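Local coordinates for protein ATP-dependent DNA helicase uvsW (Enterobacteria phage T4, PDB 1RIF) that couples ATP hydrolysis to 3'-5' translocation and unwinding of duplex DNA, drives branch migration of Holliday junctions and helps reorganize stalled replication forks, at residues R26-F31 with K69-N74; F62-Q67 with N268-V273; K94-W99 with A121-L126. The protein carries 1 engineered substitution. All coordinates share one frame; numbering follows the deposited sequence.

Contact 1 (R26-F31 with K69-N74); sequences RDFFSF and KKFCDN
Lys-70 is the first residue of 69-74 to touch 26-31. Its CB lies 4.0 Å from Phe-28 CZ, and the rest of the chain then turns away, bent at its second torsion. Only the foot of this lysine is used.

Phe-71 carries most of the contact. Phe-71 CB stands over one face of the Phe-28 ring, 4.1 Å from the ring centroid and 20° off the normal. This is a CH-pi contact. Phe-71 CD1 lies over the same face, nearer the root of the Phe-28 ring, 3.7 Å from Phe-28 CG. The two rings form an oblique pair, with planes at 58° and centroids 5.4 Å apart. Phe-28 has CG anti to the backbone N (chi1 -179°), which extends the ring from the end of its helix toward 69-74. No hydrogen bond joins the segments, and the contact is apolar packing.

The contact lies in the N-terminal domain, where helix 68-74 meets the end of helix 19-28. Phe-71 also touches Glu-24 and Leu-25 of helix 19-28 and stacks on Phe-75. Beyond Phe-29, the centre of an inverse gamma turn, the chain enters strand 30-32, which pairs antiparallel with 50-52.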
loop_
_atom_site.group_PDB
_atom_site.type_symbol
_atom_site.label_atom_id
_atom_site.label_comp_id
_atom_site.label_asym_id
_atom_site.label_seq_id
_atom_site.Cartn_x
_atom_site.Cartn_y
_atom_site.Cartn_z
ATOM N N ARG A 26 11.091 7.006 18.869
ATOM C CA ARG A 26 11.693 5.750 18.430
ATOM C C ARG A 26 11.145 4.563 19.206
ATOM O O ARG A 26 11.028 3.466 18.664
ATOM C CB ARG A 26 13.217 5.831 18.578
ATOM C CG ARG A 26 13.953 4.566 18.202
ATOM C CD ARG A 26 15.457 4.763 18.255
ATOM N NE ARG A 26 16.152 3.493 18.064
ATOM C CZ ARG A 26 16.337 2.579 19.016
ATOM N NH1 ARG A 26 15.884 2.795 20.245
ATOM N NH2 ARG A 26 16.960 1.438 18.731
ATOM N N ASP A 27 10.818 4.782 20.477
ATOM C CA ASP A 27 10.260 3.724 21.313
ATOM C C ASP A 27 8.771 3.613 21.027
ATOM O O ASP A 27 8.204 2.518 21.026
ATOM C CB ASP A 27 10.469 4.022 22.804
ATOM C CG ASP A 27 11.931 3.946 23.215
ATOM O OD1 ASP A 27 12.715 3.278 22.499
ATOM O OD2 ASP A 27 12.296 4.541 24.257
ATOM N N PHE A 28 8.151 4.759 20.782
ATOM C CA PHE A 28 6.723 4.830 20.487
ATOM C C PHE A 28 6.408 4.002 19.238
ATOM O O PHE A 28 5.516 3.158 19.255
ATOM C CB PHE A 28 6.311 6.299 20.275
ATOM C CG PHE A 28 4.842 6.492 19.981
ATOM C CD1 PHE A 28 3.881 6.248 20.956
ATOM C CD2 PHE A 28 4.418 6.909 18.721
ATOM C CE1 PHE A 28 2.519 6.417 20.684
ATOM C CE2 PHE A 28 3.055 7.082 18.438
ATOM C CZ PHE A 28 2.107 6.835 19.422
ATOM N N PHE A 29 7.160 4.233 18.167
ATOM C CA PHE A 29 6.947 3.517 16.916
ATOM C C PHE A 29 7.754 2.226 16.791
ATOM O O PHE A 29 8.402 1.982 15.781
ATOM C CB PHE A 29 7.245 4.439 15.732
ATOM C CG PHE A 29 6.218 5.516 15.540
ATOM C CD1 PHE A 29 6.515 6.848 15.836
ATOM C CD2 PHE A 29 4.936 5.195 15.082
ATOM C CE1 PHE A 29 5.543 7.848 15.677
ATOM C CE2 PHE A 29 3.958 6.184 14.920
ATOM C CZ PHE A 29 4.260 7.511 15.216
ATOM N N SER A 30 7.704 1.398 17.825
ATOM C CA SER A 30 8.412 0.128 17.817
ATOM C C SER A 30 7.503 -0.933 18.416
ATOM O O SER A 30 6.500 -0.623 19.064
ATOM C CB SER A 30 9.687 0.203 18.656
ATOM O OG SER A 30 9.397 -0.030 20.026
ATOM N N PHE A 31 7.851 -2.191 18.183
ATOM C CA PHE A 31 7.086 -3.289 18.729
ATOM C C PHE A 31 7.979 -4.505 18.830
ATOM O O PHE A 31 9.012 -4.597 18.172
ATOM C CB PHE A 31 5.836 -3.576 17.880
ATOM C CG PHE A 31 6.125 -3.989 16.462
ATOM C CD1 PHE A 31 6.366 -5.322 16.148
ATOM C CD2 PHE A 31 6.145 -3.040 15.437
ATOM C CE1 PHE A 31 6.623 -5.706 14.829
ATOM C CE2 PHE A 31 6.401 -3.411 14.121
ATOM C CZ PHE A 31 6.640 -4.744 13.815
ATOM N N LYS A 69 0.004 12.141 16.083
ATOM C CA LYS A 69 -0.853 13.019 16.872
ATOM C C LYS A 69 -1.120 12.392 18.244
ATOM O O LYS A 69 -1.281 13.102 19.232
ATOM C CB LYS A 69 -2.172 13.285 16.138
ATOM C CG LYS A 69 -3.047 14.330 16.821
ATOM C CD LYS A 69 -2.352 15.691 16.897
ATOM C CE LYS A 69 -2.999 16.604 17.936
ATOM N NZ LYS A 69 -4.469 16.728 17.738
ATOM N N LYS A 70 -1.167 11.061 18.295
ATOM C CA LYS A 70 -1.382 10.341 19.551
ATOM C C LYS A 70 -0.204 10.700 20.448
ATOM O O LYS A 70 -0.363 11.044 21.620
ATOM C CB LYS A 70 -1.353 8.830 19.328
ATOM C CG LYS A 70 -2.089 8.336 18.094
ATOM C CD LYS A 70 -3.583 8.167 18.337
ATOM C CE LYS A 70 -4.250 7.481 17.141
ATOM N NZ LYS A 70 -5.664 7.084 17.418
ATOM N N PHE A 71 0.987 10.602 19.867
ATOM C CA PHE A 71 2.242 10.895 20.548
ATOM C C PHE A 71 2.237 12.306 21.130
ATOM O O PHE A 71 2.226 12.484 22.345
ATOM C CB PHE A 71 3.401 10.753 19.557
ATOM C CG PHE A 71 4.750 11.018 20.157
ATOM C CD1 PHE A 71 5.401 10.041 20.900
ATOM C CD2 PHE A 71 5.365 12.257 19.992
ATOM C CE1 PHE A 71 6.644 10.295 21.468
ATOM C CE2 PHE A 71 6.606 12.518 20.557
ATOM C CZ PHE A 71 7.246 11.537 21.296
ATOM N N CYS A 72 2.246 13.303 20.251
ATOM C CA CYS A 72 2.255 14.705 20.650
ATOM C C CYS A 72 1.220 15.058 21.731
ATOM O O CYS A 72 1.461 15.948 22.544
ATOM C CB CYS A 72 2.011 15.576 19.429
ATOM S SG CYS A 72 0.319 15.380 18.816
ATOM N N ASP A 73 0.067 14.393 21.732
ATOM C CA ASP A 73 -0.953 14.665 22.751
ATOM C C ASP A 73 -0.451 14.190 24.107
ATOM O O ASP A 73 -0.615 14.868 25.122
ATOM C CB ASP A 73 -2.270 13.936 22.451
ATOM C CG ASP A 73 -3.019 14.526 21.271
ATOM O OD1 ASP A 73 -2.906 15.750 21.038
ATOM O OD2 ASP A 73 -3.737 13.763 20.591
ATOM N N ASN A 74 0.157 13.007 24.105
ATOM C CA ASN A 74 0.709 12.380 25.303
ATOM C C ASN A 74 1.856 13.185 25.939
ATOM O O ASN A 74 1.859 13.431 27.150
ATOM C CB ASN A 74 1.204 10.979 24.942
ATOM C CG ASN A 74 1.879 10.277 26.096
ATOM O OD1 ASN A 74 2.753 9.431 25.892
ATOM N ND2 ASN A 74 1.468 10.608 27.315
#

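Contact 2 (F62-Q67 with N268-V273); sequences FGLVGQ and NIMQYV
The interface between the N-terminal domain and the ATP-binding helicase domain brings Leu-64 and Gly-63 against Met-270 and Val-273. The first pair lies in a 3-10 turn after strand 59-61, the second on helix 269-276.

Leu-64 sets both methyls against the backbone oxygen of Met-270. Leu-64 CD2 is 3.4 Å and Leu-64 CD1 3.6 Å from Met-270 O. With CG anti to the carbonyl carbon (chi1 -73°), the fork of the leucine reaches across to the helix. Leu-64 CD2 also packs on Met-270 CG at 3.7 Å, the two side chains crossing at about a right angle. Val-273 CG2 lies against the Leu-64 fork, though the modelled spacing there is doubtful.

At Gly-63 the backbones meet directly. Gly-63 CA is 3.0 Å from Val-273 O, with 141° at the hydrogen, a CA-H...O contact. No conventional hydrogen bond crosses the contact.

Leu-53 packs on both Leu-64 and Met-270. Helix 269-276 leads into strand 278-280, at one edge of the parallel sheet in this chain. That sheet with its flanking helices is the RecA-like fold of superfamily 2 helicases.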
loop_
_atom_site.group_PDB
_atom_site.type_symbol
_atom_site.label_atom_id
_atom_site.label_comp_id
_atom_site.label_asym_id
_atom_site.label_seq_id
_atom_site.Cartn_x
_atom_site.Cartn_y
_atom_site.Cartn_z
ATOM N N PHE A 62 5.309 6.573 5.701
ATOM C CA PHE A 62 4.249 7.534 5.396
ATOM C C PHE A 62 2.917 7.232 6.075
ATOM O O PHE A 62 2.354 8.086 6.761
ATOM C CB PHE A 62 4.050 7.590 3.880
ATOM C CG PHE A 62 3.461 8.876 3.380
ATOM C CD1 PHE A 62 4.191 9.695 2.527
ATOM C CD2 PHE A 62 2.169 9.253 3.721
ATOM C CE1 PHE A 62 3.638 10.870 2.015
ATOM C CE2 PHE A 62 1.602 10.430 3.214
ATOM C CZ PHE A 62 2.340 11.235 2.360
ATOM N N GLY A 63 2.424 6.010 5.884
ATOM C CA GLY A 63 1.156 5.604 6.460
ATOM C C GLY A 63 0.927 5.844 7.939
ATOM O O GLY A 63 -0.219 5.853 8.379
ATOM N N LEU A 64 1.996 6.049 8.707
ATOM C CA LEU A 64 1.883 6.261 10.154
ATOM C C LEU A 64 1.862 7.721 10.627
ATOM O O LEU A 64 1.809 7.991 11.830
ATOM C CB LEU A 64 3.018 5.512 10.865
ATOM C CG LEU A 64 2.914 3.986 10.931
ATOM C CD1 LEU A 64 4.270 3.385 11.245
ATOM C CD2 LEU A 64 1.883 3.597 11.979
ATOM N N VAL A 65 1.895 8.662 9.692
ATOM C CA VAL A 65 1.884 10.072 10.054
ATOM C C VAL A 65 0.738 10.398 11.012
ATOM O O VAL A 65 0.928 11.100 12.005
ATOM C CB VAL A 65 1.756 10.962 8.795
ATOM C CG1 VAL A 65 1.754 12.428 9.185
ATOM C CG2 VAL A 65 2.904 10.687 7.854
ATOM N N GLY A 66 -0.447 9.878 10.714
ATOM C CA GLY A 66 -1.604 10.142 11.547
ATOM C C GLY A 66 -1.469 9.763 13.010
ATOM O O GLY A 66 -2.099 10.377 13.875
ATOM N N GLN A 67 -0.652 8.750 13.281
ATOM C CA GLN A 67 -0.421 8.261 14.640
ATOM C C GLN A 67 0.448 9.192 15.481
ATOM O O GLN A 67 0.443 9.101 16.705
ATOM C CB GLN A 67 0.263 6.902 14.582
ATOM C CG GLN A 67 -0.457 5.892 13.731
ATOM C CD GLN A 67 -1.673 5.333 14.420
ATOM O OE1 GLN A 67 -2.597 6.070 14.775
ATOM N NE2 GLN A 67 -1.681 4.018 14.622
ATOM N N ASN A 268 2.423 -6.241 15.377
ATOM C CA ASN A 268 2.892 -5.593 14.161
ATOM C C ASN A 268 1.872 -4.824 13.322
ATOM O O ASN A 268 2.226 -4.305 12.264
ATOM C CB ASN A 268 3.594 -6.626 13.277
ATOM C CG ASN A 268 2.688 -7.782 12.890
ATOM O OD1 ASN A 268 3.146 -8.770 12.317
ATOM N ND2 ASN A 268 1.398 -7.663 13.193
ATOM N N ILE A 269 0.618 -4.740 13.770
ATOM C CA ILE A 269 -0.399 -4.004 13.008
ATOM C C ILE A 269 0.144 -2.648 12.556
ATOM O O ILE A 269 -0.244 -2.110 11.519
ATOM C CB ILE A 269 -1.679 -3.748 13.849
ATOM C CG1 ILE A 269 -2.688 -2.930 13.038
ATOM C CG2 ILE A 269 -1.330 -3.003 15.135
ATOM C CD1 ILE A 269 -3.211 -3.636 11.801
ATOM N N MET A 270 1.057 -2.111 13.353
ATOM C CA MET A 270 1.668 -0.820 13.093
ATOM C C MET A 270 2.400 -0.723 11.744
ATOM O O MET A 270 2.344 0.315 11.087
ATOM C CB MET A 270 2.615 -0.490 14.245
ATOM C CG MET A 270 3.062 0.946 14.309
ATOM S SD MET A 270 3.743 1.342 15.931
ATOM C CE MET A 270 2.542 2.560 16.524
ATOM N N GLN A 271 3.077 -1.785 11.319
ATOM C CA GLN A 271 3.783 -1.699 10.049
ATOM C C GLN A 271 2.922 -1.979 8.825
ATOM O O GLN A 271 3.390 -1.850 7.694
ATOM C CB GLN A 271 5.044 -2.577 10.034
ATOM C CG GLN A 271 4.843 -4.052 10.189
ATOM C CD GLN A 271 6.149 -4.827 10.005
ATOM O OE1 GLN A 271 6.244 -5.992 10.387
ATOM N NE2 GLN A 271 7.157 -4.180 9.406
ATOM N N TYR A 272 1.663 -2.353 9.040
ATOM C CA TYR A 272 0.768 -2.582 7.916
ATOM C C TYR A 272 0.140 -1.234 7.584
ATOM O O TYR A 272 -0.097 -0.928 6.420
ATOM C CB TYR A 272 -0.299 -3.641 8.247
ATOM C CG TYR A 272 0.279 -5.042 8.391
ATOM C CD1 TYR A 272 0.933 -5.430 9.564
ATOM C CD2 TYR A 272 0.230 -5.957 7.335
ATOM C CE1 TYR A 272 1.530 -6.689 9.679
ATOM C CE2 TYR A 272 0.822 -7.219 7.440
ATOM C CZ TYR A 272 1.473 -7.576 8.618
ATOM O OH TYR A 272 2.086 -8.809 8.735
ATOM N N VAL A 273 -0.112 -0.412 8.601
ATOM C CA VAL A 273 -0.679 0.910 8.348
ATOM C C VAL A 273 0.453 1.816 7.864
ATOM O O VAL A 273 0.226 2.790 7.152
ATOM C CB VAL A 273 -1.343 1.520 9.612
ATOM C CG1 VAL A 273 -2.261 0.496 10.255
ATOM C CG2 VAL A 273 -0.305 1.980 10.584
#

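Contact 3 (K94-W99 with A121-L126); sequences KDFDEW and AVFEGL
Phe-96 and Phe-123 form the tight part of this contact. Phe-123 CB sits over one face of the Phe-96 ring, 4.1 Å from its centroid, as a CH-pi contact. Phe-123 CD1 is 3.7 Å from Phe-96 CG. The ring planes are inclined obliquely, at 46°, with centroids 5.4 Å apart. The far end of the Phe-96 ring is also held: Phe-96 CZ meets Val-122 CG1 at 3.5 Å. Phe-96 CG is anti to the backbone N (chi1 174°), which points the ring toward helix 116-128.

The packing is looser at Leu-126, whose CD1 is 4.1 Å from Phe-96 CE1. Away from the rings the character changes. Lys-94, Asp-95 and Glu-98 are exposed and lie off the packed face. No hydrogen bond links the two segments.

The segment axes approach to 11.2 Å at 125°, and the large phenylalanine rings bridge this distance. Leu-91 adds to the cluster from the loop before helix 93-101. Val-122 and Leu-126 also pack on helix 141-155, through Ile-144, Leu-148 and Tyr-151. Trp-99 NE1 is hydrogen-bonded to Glu-154 of that helix. Helix 116-128 runs directly into strand 130-133 of the parallel sheet.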
loop_
_atom_site.group_PDB
_atom_site.type_symbol
_atom_site.label_atom_id
_atom_site.label_comp_id
_atom_site.label_asym_id
_atom_site.label_seq_id
_atom_site.Cartn_x
_atom_site.Cartn_y
_atom_site.Cartn_z
ATOM N N LYS A 94 -19.003 13.889 -6.962
ATOM C CA LYS A 94 -19.772 14.195 -8.165
ATOM C C LYS A 94 -19.000 13.812 -9.422
ATOM O O LYS A 94 -19.543 13.174 -10.329
ATOM C CB LYS A 94 -20.096 15.685 -8.225
ATOM C CG LYS A 94 -21.059 16.065 -9.334
ATOM C CD LYS A 94 -22.482 15.616 -8.993
ATOM C CE LYS A 94 -23.503 16.012 -10.075
ATOM N NZ LYS A 94 -23.673 17.490 -10.263
ATOM N N ASP A 95 -17.733 14.205 -9.483
ATOM C CA ASP A 95 -16.936 13.889 -10.656
ATOM C C ASP A 95 -16.534 12.423 -10.675
ATOM O O ASP A 95 -16.298 11.848 -11.744
ATOM C CB ASP A 95 -15.711 14.799 -10.740
ATOM C CG ASP A 95 -16.086 16.243 -11.050
ATOM O OD1 ASP A 95 -16.934 16.467 -11.944
ATOM O OD2 ASP A 95 -15.534 17.158 -10.406
ATOM N N PHE A 96 -16.467 11.810 -9.497
ATOM C CA PHE A 96 -16.121 10.402 -9.429
ATOM C C PHE A 96 -17.260 9.624 -10.060
ATOM O O PHE A 96 -17.040 8.748 -10.891
ATOM C CB PHE A 96 -15.951 9.938 -7.982
ATOM C CG PHE A 96 -15.731 8.456 -7.845
ATOM C CD1 PHE A 96 -14.608 7.852 -8.394
ATOM C CD2 PHE A 96 -16.645 7.666 -7.162
ATOM C CE1 PHE A 96 -14.396 6.479 -8.265
ATOM C CE2 PHE A 96 -16.440 6.294 -7.028
ATOM C CZ PHE A 96 -15.311 5.701 -7.581
ATOM N N ASP A 97 -18.487 9.946 -9.663
ATOM C CA ASP A 97 -19.636 9.246 -10.208
ATOM C C ASP A 97 -19.739 9.468 -11.707
ATOM O O ASP A 97 -20.104 8.550 -12.444
ATOM C CB ASP A 97 -20.916 9.669 -9.492
ATOM C CG ASP A 97 -20.942 9.221 -8.039
ATOM O OD1 ASP A 97 -20.466 8.099 -7.735
ATOM O OD2 ASP A 97 -21.455 9.990 -7.201
ATOM N N GLU A 98 -19.406 10.679 -12.156
ATOM C CA GLU A 98 -19.416 10.998 -13.584
ATOM C C GLU A 98 -18.413 10.080 -14.291
ATOM O O GLU A 98 -18.712 9.494 -15.334
ATOM C CB GLU A 98 -19.007 12.453 -13.803
ATOM C CG GLU A 98 -20.113 13.346 -14.336
ATOM C CD GLU A 98 -19.944 14.803 -13.887
ATOM O OE1 GLU A 98 -18.882 15.407 -14.184
ATOM O OE2 GLU A 98 -20.874 15.339 -13.233
ATOM N N TRP A 99 -17.220 9.965 -13.712
ATOM C CA TRP A 99 -16.177 9.112 -14.266
ATOM C C TRP A 99 -16.655 7.661 -14.346
ATOM O O TRP A 99 -16.449 6.986 -15.355
ATOM C CB TRP A 99 -14.924 9.194 -13.398
ATOM C CG TRP A 99 -13.829 8.254 -13.812
ATOM C CD1 TRP A 99 -13.005 8.374 -14.892
ATOM C CD2 TRP A 99 -13.446 7.045 -13.146
ATOM N NE1 TRP A 99 -12.127 7.312 -14.942
ATOM C CE2 TRP A 99 -12.377 6.481 -13.882
ATOM C CE3 TRP A 99 -13.904 6.378 -11.996
ATOM C CZ2 TRP A 99 -11.757 5.282 -13.506
ATOM C CZ3 TRP A 99 -13.286 5.185 -11.625
ATOM C CH2 TRP A 99 -12.225 4.651 -12.378
ATOM N N ALA A 121 -15.655 2.264 -1.512
ATOM C CA ALA A 121 -14.282 1.848 -1.217
ATOM C C ALA A 121 -13.280 2.498 -2.178
ATOM O O ALA A 121 -12.242 3.025 -1.747
ATOM C CB ALA A 121 -14.172 0.329 -1.292
ATOM N N VAL A 122 -13.591 2.456 -3.475
ATOM C CA VAL A 122 -12.725 3.046 -4.493
ATOM C C VAL A 122 -12.592 4.552 -4.280
ATOM O O VAL A 122 -11.490 5.099 -4.338
ATOM C CB VAL A 122 -13.274 2.785 -5.922
ATOM C CG1 VAL A 122 -12.513 3.628 -6.934
ATOM C CG2 VAL A 122 -13.142 1.310 -6.270
ATOM N N PHE A 123 -13.715 5.218 -4.028
ATOM C CA PHE A 123 -13.704 6.658 -3.802
ATOM C C PHE A 123 -12.872 7.013 -2.563
ATOM O O PHE A 123 -12.061 7.940 -2.597
ATOM C CB PHE A 123 -15.130 7.184 -3.634
ATOM C CG PHE A 123 -15.196 8.671 -3.416
ATOM C CD1 PHE A 123 -14.909 9.552 -4.458
ATOM C CD2 PHE A 123 -15.510 9.190 -2.162
ATOM C CE1 PHE A 123 -14.928 10.919 -4.257
ATOM C CE2 PHE A 123 -15.533 10.563 -1.947
ATOM C CZ PHE A 123 -15.241 11.429 -2.995
ATOM N N GLU A 124 -13.084 6.274 -1.474
ATOM C CA GLU A 124 -12.352 6.484 -0.222
ATOM C C GLU A 124 -10.845 6.358 -0.433
ATOM O O GLU A 124 -10.060 7.155 0.096
ATOM C CB GLU A 124 -12.771 5.441 0.821
ATOM C CG GLU A 124 -13.607 5.969 1.964
ATOM C CD GLU A 124 -12.822 6.847 2.925
ATOM O OE1 GLU A 124 -11.841 6.362 3.532
ATOM O OE2 GLU A 124 -13.199 8.027 3.075
ATOM N N GLY A 125 -10.459 5.339 -1.199
ATOM C CA GLY A 125 -9.055 5.081 -1.464
ATOM C C GLY A 125 -8.387 6.139 -2.305
ATOM O O GLY A 125 -7.308 6.630 -1.959
ATOM N N LEU A 126 -9.032 6.498 -3.412
ATOM C CA LEU A 126 -8.491 7.505 -4.309
ATOM C C LEU A 126 -8.285 8.860 -3.640
ATOM O O LEU A 126 -7.197 9.425 -3.709
ATOM C CB LEU A 126 -9.397 7.657 -5.529
ATOM C CG LEU A 126 -9.440 6.438 -6.457
ATOM C CD1 LEU A 126 -10.299 6.761 -7.679
ATOM C CD2 LEU A 126 -8.024 6.049 -6.879
#

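In the fold
Contacts 2 and 3 are buried, whereas contact 1 is only partly so. Contacts 1 and 2 adjoin, with centres about 11 Å apart. Phe-31 packs on Asn-268 and Gln-271, and Phe-28 and Phe-29 on Gln-67. Contact 1 lies within the N-terminal domain; contact 2 joins that domain to the helicase domain. Contact 3 lies apart, its centre about 24 Å from that of contact 2. It joins helices 93-101 and 116-128. Contacts 1 and 3 use the same chemistry: two oblique phenylalanines with a CH-pi contact, joining helices. Contact 2 has no aromatic pair. It relies on aliphatic side chains and a close glycine-to-carbonyl approach.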